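Local coordinates for uncharacterized protein (Lodderomyces elongisporus NRRL YB-4239, PDB 4EXJ) that is of unknown function but, as a Ure2-like member of the glutathione S-transferase superfamily, may bind glutathione or take part in transcription regulation, at residues Thr78-Lys81 and Phe85-Ser88; Trp97-Leu102 and Phe161-Ile166. One frame throughout, in Å; residues are numbered along the deposited sequence.

Interaction 1: residues Thr78-Lys81 and Phe85-Ser88; sequences TYDK and FFYS
Asp80 meets Phe85 and Phe86 in the linker of the glutathione S-transferase fold, where the chain leaves helix 68-79 of the thioredoxin-like domain and heads for helix 93-120 of the all-helical domain. Asp80 is the first residue to abandon helical geometry and sits at the centre of an inverse gamma turn, with a weak bond from Lys81 N to Tyr79 O across it. The Asp80 side chain points toward 85-88, CG lying anti to the backbone N (chi1 -170°). The carboxylate is gripped at both oxygens: OD2 accepts Phe85 N at 2.7 Å, a fairly straight bond (156° at the hydrogen) made through the syn lone pair, while OD1 takes Lys84 N. Two consecutive backbone N-H groups thus hold one buried carboxylate and fix its rotation, which would probably stabilise its negative charge. Around this bond the packing is close. Asp80 OD2 lies 3.4 Å from Phe85 CB, and the Phe86 ring presents its edge to the aspartate, its plane turned 51° from the carboxylate. Beyond the contact, Phe85 packs on Leu20 and Leu23 of helix 15-23.

The solvent side is looser. Lys81, just past the turn, is exposed and points away from the contact, folding back until NZ makes a weak bond to Thr78 O at 3.3 Å. Nearby, Thr78 sets its CG2 methyl over the centre of the Tyr79 ring, 3.6 Å above the plane. The tight side is finished at the Phe86 edge, where CD1 stands 3.5 Å from Asp80 OD2 and the neighbouring CE1 meets the backbone carbonyl oxygen, Asp80 O, in the ring plane at 3.6 Å.

Interaction 2: residues Trp97-Leu102 and Phe161-Ile166; sequences WEQNEL and FTIVDI
Gln99 stretches out from helix 93-120 in an extended chain (chi1 171°, chi2 178°) that carries its amide to Ile163, while Ile163 turns CG1 between its backbone N and carbonyl carbon (chi1 58°) and sends CD1 to meet it. The two chains cross at about a right angle, Gln99 CD resting 3.9 Å from Ile163 CD1. Val164, one residue on, points toward 97-102 and splits its branches: CG2 lies 3.7 Å from Gln99 O, and CG1 packs against Leu102 CB, also at 3.7 Å.

Helix 163-179 starts here with a capping box, the Ser/Thr-x-x-Asp signature familiar from glutathione S-transferases. Thr162 OG1 accepts Val164 N at 3.2 Å, and in return Asp165 OD2 accepts Thr162 N at 2.8 Å through its anti lone pair. Asp165 OD1 is occupied as well, by Trp198 NE1 and Phe156 N.

One water ties the cap to the other helix, donating to Gln99 OE1 at 2.6 Å and lying 3.1 Å from Thr162 OG1. Gln99 OE1 also accepts the backbone N of Tyr87. With no direct hydrogen bond between them, these two segments are joined by van der Waals packing, largely against the aliphatic Ile163 and Val164, and by one bridging water, and the buried amide oxygen of Gln99 gains two donors.

Interaction 1 and interaction 2 lie with their centres about 12 Å apart and are stitched together along the linker. Phe85, whose N is held by Asp80, also ties into the second contact: Phe85 O probably accepts Ile163 N at 2.8 Å, at the first turn of helix 163-179. The bond from Tyr87 N to Gln99 OE1, 2.9 Å long, is the second tie. The 85-88 segment is therefore clamped between the end of helix 68-79 and the helical core. Leu20 of helix 15-23 touches both Phe85 and Ile163, joining the two contacts to the thioredoxin-like domain. In 97-102, Asn100 and Glu101 hydrogen-bond to Asn70 and Thr66 of the second subunit, so interaction 2 borders the dimer interface.

Interaction 1: residues Thr78-Lys81 and Phe85-Ser88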
loop_
_atom_site.group_PDB
_atom_site.type_symbol
_atom_site.label_atom_id
_atom_site.label_comp_id
_atom_site.label_asym_id
_atom_site.label_seq_id
_atom_site.Cartn_x
_atom_site.Cartn_y
_atom_site.Cartn_z
ATOM N N THR B 78 -12.088 -13.647 -8.536
ATOM C CA THR B 78 -13.482 -14.047 -8.543
ATOM C C THR B 78 -14.052 -14.193 -9.957
ATOM O O THR B 78 -14.766 -15.157 -10.227
ATOM C CB THR B 78 -14.314 -13.068 -7.695
ATOM O OG1 THR B 78 -13.770 -13.018 -6.371
ATOM C CG2 THR B 78 -15.780 -13.482 -7.637
ATOM N N TYR B 79 -13.703 -13.274 -10.860
ATOM C CA TYR B 79 -14.338 -13.174 -12.186
ATOM C C TYR B 79 -13.439 -13.417 -13.396
ATOM O O TYR B 79 -13.926 -13.629 -14.510
ATOM C CB TYR B 79 -15.023 -11.815 -12.340
ATOM C CG TYR B 79 -16.088 -11.566 -11.311
ATOM C CD1 TYR B 79 -17.323 -12.212 -11.385
ATOM C CD2 TYR B 79 -15.869 -10.682 -10.265
ATOM C CE1 TYR B 79 -18.307 -11.977 -10.434
ATOM C CE2 TYR B 79 -16.842 -10.445 -9.317
ATOM C CZ TYR B 79 -18.053 -11.097 -9.404
ATOM O OH TYR B 79 -19.005 -10.846 -8.448
ATOM N N ASP B 80 -12.127 -13.356 -13.213
ATOM C CA ASP B 80 -11.232 -13.587 -14.339
ATOM C C ASP B 80 -10.912 -15.082 -14.405
ATOM O O ASP B 80 -9.818 -15.522 -14.049
ATOM C CB ASP B 80 -9.964 -12.747 -14.202
ATOM C CG ASP B 80 -9.112 -12.769 -15.446
ATOM O OD1 ASP B 80 -9.480 -13.469 -16.424
ATOM O OD2 ASP B 80 -8.062 -12.091 -15.449
ATOM N N LYS B 81 -11.889 -15.857 -14.864
ATOM C CA LYS B 81 -11.758 -17.314 -14.902
ATOM C C LYS B 81 -10.683 -17.826 -15.864
ATOM O O LYS B 81 -10.104 -18.889 -15.626
ATOM C CB LYS B 81 -13.108 -17.938 -15.247
ATOM C CG LYS B 81 -14.192 -17.563 -14.274
ATOM C CD LYS B 81 -13.823 -18.044 -12.885
ATOM C CE LYS B 81 -15.002 -17.938 -11.949
ATOM N NZ LYS B 81 -14.622 -18.397 -10.588
ATOM N N PHE B 85 -6.053 -11.404 -17.052
ATOM C CA PHE B 85 -5.467 -10.166 -16.520
ATOM C C PHE B 85 -4.663 -10.342 -15.250
ATOM O O PHE B 85 -4.299 -9.357 -14.603
ATOM C CB PHE B 85 -6.563 -9.120 -16.280
ATOM C CG PHE B 85 -7.280 -8.698 -17.541
ATOM C CD1 PHE B 85 -6.598 -8.013 -18.539
ATOM C CD2 PHE B 85 -8.629 -8.988 -17.720
ATOM C CE1 PHE B 85 -7.242 -7.612 -19.708
ATOM C CE2 PHE B 85 -9.288 -8.608 -18.898
ATOM C CZ PHE B 85 -8.585 -7.914 -19.893
ATOM N N PHE B 86 -4.366 -11.579 -14.872
ATOM C CA PHE B 86 -3.544 -11.764 -13.686
ATOM C C PHE B 86 -2.936 -13.132 -13.677
ATOM O O PHE B 86 -3.331 -14.002 -14.464
ATOM C CB PHE B 86 -4.351 -11.535 -12.394
ATOM C CG PHE B 86 -5.168 -12.732 -11.935
ATOM C CD1 PHE B 86 -6.234 -13.213 -12.696
ATOM C CD2 PHE B 86 -4.885 -13.355 -10.728
ATOM C CE1 PHE B 86 -6.997 -14.294 -12.252
ATOM C CE2 PHE B 86 -5.639 -14.447 -10.288
ATOM C CZ PHE B 86 -6.693 -14.913 -11.056
ATOM N N TYR B 87 -1.976 -13.298 -12.777
ATOM C CA TYR B 87 -1.317 -14.580 -12.563
ATOM C C TYR B 87 -1.675 -15.127 -11.178
ATOM O O TYR B 87 -1.660 -14.406 -10.184
ATOM C CB TYR B 87 0.180 -14.400 -12.708
ATOM C CG TYR B 87 0.628 -14.030 -14.096
ATOM C CD1 TYR B 87 0.781 -15.004 -15.079
ATOM C CD2 TYR B 87 0.889 -12.700 -14.441
ATOM C CE1 TYR B 87 1.186 -14.672 -16.360
ATOM C CE2 TYR B 87 1.304 -12.364 -15.725
ATOM C CZ TYR B 87 1.448 -13.355 -16.677
ATOM O OH TYR B 87 1.860 -13.028 -17.950
ATOM N N SER B 88 -2.013 -16.411 -11.107
ATOM C CA SER B 88 -2.358 -16.989 -9.815
ATOM C C SER B 88 -1.111 -17.644 -9.213
ATOM O O SER B 88 -0.118 -17.876 -9.896
ATOM C CB SER B 88 -3.513 -18.002 -9.937
ATOM O OG SER B 88 -3.044 -19.208 -10.505
#

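Interaction 2: residues Trp97-Leu102 and Phe161-Ile166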
loop_
_atom_site.group_PDB
_atom_site.type_symbol
_atom_site.label_atom_id
_atom_site.label_comp_id
_atom_site.label_asym_id
_atom_site.label_seq_id
_atom_site.Cartn_x
_atom_site.Cartn_y
_atom_site.Cartn_z
ATOM N N TRP B 97 3.986 -13.268 -7.159
ATOM C CA TRP B 97 4.660 -12.377 -6.189
ATOM C C TRP B 97 5.107 -11.048 -6.786
ATOM O O TRP B 97 5.080 -10.037 -6.085
ATOM C CB TRP B 97 5.785 -13.077 -5.436
ATOM C CG TRP B 97 5.237 -14.202 -4.583
ATOM C CD1 TRP B 97 5.404 -15.544 -4.803
ATOM C CD2 TRP B 97 4.378 -14.084 -3.434
ATOM N NE1 TRP B 97 4.717 -16.266 -3.851
ATOM C CE2 TRP B 97 4.089 -15.396 -2.997
ATOM C CE3 TRP B 97 3.852 -12.998 -2.705
ATOM C CZ2 TRP B 97 3.272 -15.649 -1.896
ATOM C CZ3 TRP B 97 3.036 -13.260 -1.599
ATOM C CH2 TRP B 97 2.766 -14.575 -1.206
ATOM N N GLU B 98 5.494 -11.037 -8.059
ATOM C CA GLU B 98 5.843 -9.769 -8.721
ATOM C C GLU B 98 4.590 -8.895 -8.784
ATOM O O GLU B 98 4.637 -7.691 -8.485
ATOM C CB GLU B 98 6.375 -9.994 -10.148
ATOM C CG GLU B 98 7.821 -10.535 -10.231
ATOM C CD GLU B 98 8.243 -10.924 -11.638
ATOM O OE1 GLU B 98 7.637 -10.410 -12.606
ATOM O OE2 GLU B 98 9.189 -11.742 -11.773
ATOM N N GLN B 99 3.478 -9.505 -9.192
ATOM C CA GLN B 99 2.194 -8.833 -9.274
ATOM C C GLN B 99 1.808 -8.275 -7.913
ATOM O O GLN B 99 1.409 -7.113 -7.792
ATOM C CB GLN B 99 1.157 -9.865 -9.755
ATOM C CG GLN B 99 -0.291 -9.473 -9.721
ATOM C CD GLN B 99 -1.093 -10.624 -10.290
ATOM O OE1 GLN B 99 -1.179 -10.788 -11.503
ATOM N NE2 GLN B 99 -1.631 -11.456 -9.419
ATOM N N ASN B 100 1.933 -9.091 -6.868
ATOM C CA ASN B 100 1.512 -8.632 -5.547
ATOM C C ASN B 100 2.357 -7.462 -5.060
ATOM O O ASN B 100 1.828 -6.477 -4.538
ATOM C CB ASN B 100 1.581 -9.781 -4.538
ATOM C CG ASN B 100 0.387 -9.819 -3.621
ATOM O OD1 ASN B 100 -0.758 -9.917 -4.075
ATOM N ND2 ASN B 100 0.643 -9.804 -2.326
ATOM N N GLU B 101 3.678 -7.563 -5.211
ATOM C CA GLU B 101 4.527 -6.483 -4.723
ATOM C C GLU B 101 4.241 -5.198 -5.496
ATOM O O GLU B 101 4.222 -4.117 -4.903
ATOM C CB GLU B 101 6.015 -6.875 -4.714
ATOM C CG GLU B 101 6.646 -7.001 -6.051
ATOM C CD GLU B 101 8.027 -7.649 -5.998
ATOM O OE1 GLU B 101 8.794 -7.473 -6.969
ATOM O OE2 GLU B 101 8.340 -8.335 -4.995
ATOM N N LEU B 102 4.038 -5.296 -6.811
ATOM C CA LEU B 102 3.755 -4.071 -7.592
ATOM C C LEU B 102 2.419 -3.433 -7.275
ATOM O O LEU B 102 2.288 -2.202 -7.358
ATOM C CB LEU B 102 3.904 -4.296 -9.101
ATOM C CG LEU B 102 5.375 -4.465 -9.476
ATOM C CD1 LEU B 102 5.470 -4.929 -10.921
ATOM C CD2 LEU B 102 6.161 -3.178 -9.261
ATOM N N PHE B 161 -0.691 -7.283 -20.806
ATOM C CA PHE B 161 -1.432 -6.327 -19.979
ATOM C C PHE B 161 -2.105 -7.045 -18.801
ATOM O O PHE B 161 -2.854 -8.009 -18.991
ATOM C CB PHE B 161 -2.484 -5.665 -20.877
ATOM C CG PHE B 161 -3.354 -4.631 -20.201
ATOM C CD1 PHE B 161 -4.502 -5.002 -19.516
ATOM C CD2 PHE B 161 -3.073 -3.277 -20.352
ATOM C CE1 PHE B 161 -5.321 -4.036 -18.947
ATOM C CE2 PHE B 161 -3.893 -2.314 -19.785
ATOM C CZ PHE B 161 -5.008 -2.689 -19.098
ATOM N N THR B 162 -1.844 -6.571 -17.574
ATOM C CA THR B 162 -2.451 -7.164 -16.385
ATOM C C THR B 162 -3.014 -6.127 -15.402
ATOM O O THR B 162 -2.986 -4.909 -15.641
ATOM C CB THR B 162 -1.430 -7.988 -15.559
ATOM O OG1 THR B 162 -0.427 -7.122 -15.002
ATOM C CG2 THR B 162 -0.780 -9.082 -16.412
ATOM N N ILE B 163 -3.546 -6.629 -14.300
ATOM C CA ILE B 163 -4.043 -5.750 -13.242
ATOM C C ILE B 163 -2.966 -4.786 -12.740
ATOM O O ILE B 163 -3.297 -3.718 -12.232
ATOM C CB ILE B 163 -4.687 -6.527 -12.046
ATOM C CG1 ILE B 163 -3.681 -7.509 -11.412
ATOM C CG2 ILE B 163 -6.031 -7.201 -12.482
ATOM C CD1 ILE B 163 -4.243 -8.303 -10.259
ATOM N N VAL B 164 -1.685 -5.139 -12.857
ATOM C CA VAL B 164 -0.640 -4.198 -12.442
ATOM C C VAL B 164 -0.599 -3.007 -13.412
ATOM O O VAL B 164 -0.499 -1.830 -13.007
ATOM C CB VAL B 164 0.726 -4.875 -12.364
ATOM C CG1 VAL B 164 1.828 -3.834 -12.140
ATOM C CG2 VAL B 164 0.731 -5.916 -11.235
ATOM N N ASP B 165 -0.700 -3.302 -14.706
ATOM C CA ASP B 165 -0.806 -2.216 -15.673
ATOM C C ASP B 165 -2.053 -1.373 -15.457
ATOM O O ASP B 165 -1.990 -0.165 -15.631
ATOM C CB ASP B 165 -0.765 -2.730 -17.112
ATOM C CG ASP B 165 0.468 -3.578 -17.374
ATOM O OD1 ASP B 165 1.596 -3.023 -17.420
ATOM O OD2 ASP B 165 0.290 -4.811 -17.473
ATOM N N ILE B 166 -3.174 -1.999 -15.100
ATOM C CA ILE B 166 -4.372 -1.222 -14.781
ATOM C C ILE B 166 -4.085 -0.287 -13.598
ATOM O O ILE B 166 -4.401 0.914 -13.663
ATOM C CB ILE B 166 -5.562 -2.119 -14.448
ATOM C CG1 ILE B 166 -5.973 -2.952 -15.676
ATOM C CG2 ILE B 166 -6.751 -1.311 -13.947
ATOM C CD1 ILE B 166 -7.018 -4.014 -15.353
HETATM O O HOH W 1 0.398 -9.166 -12.874
#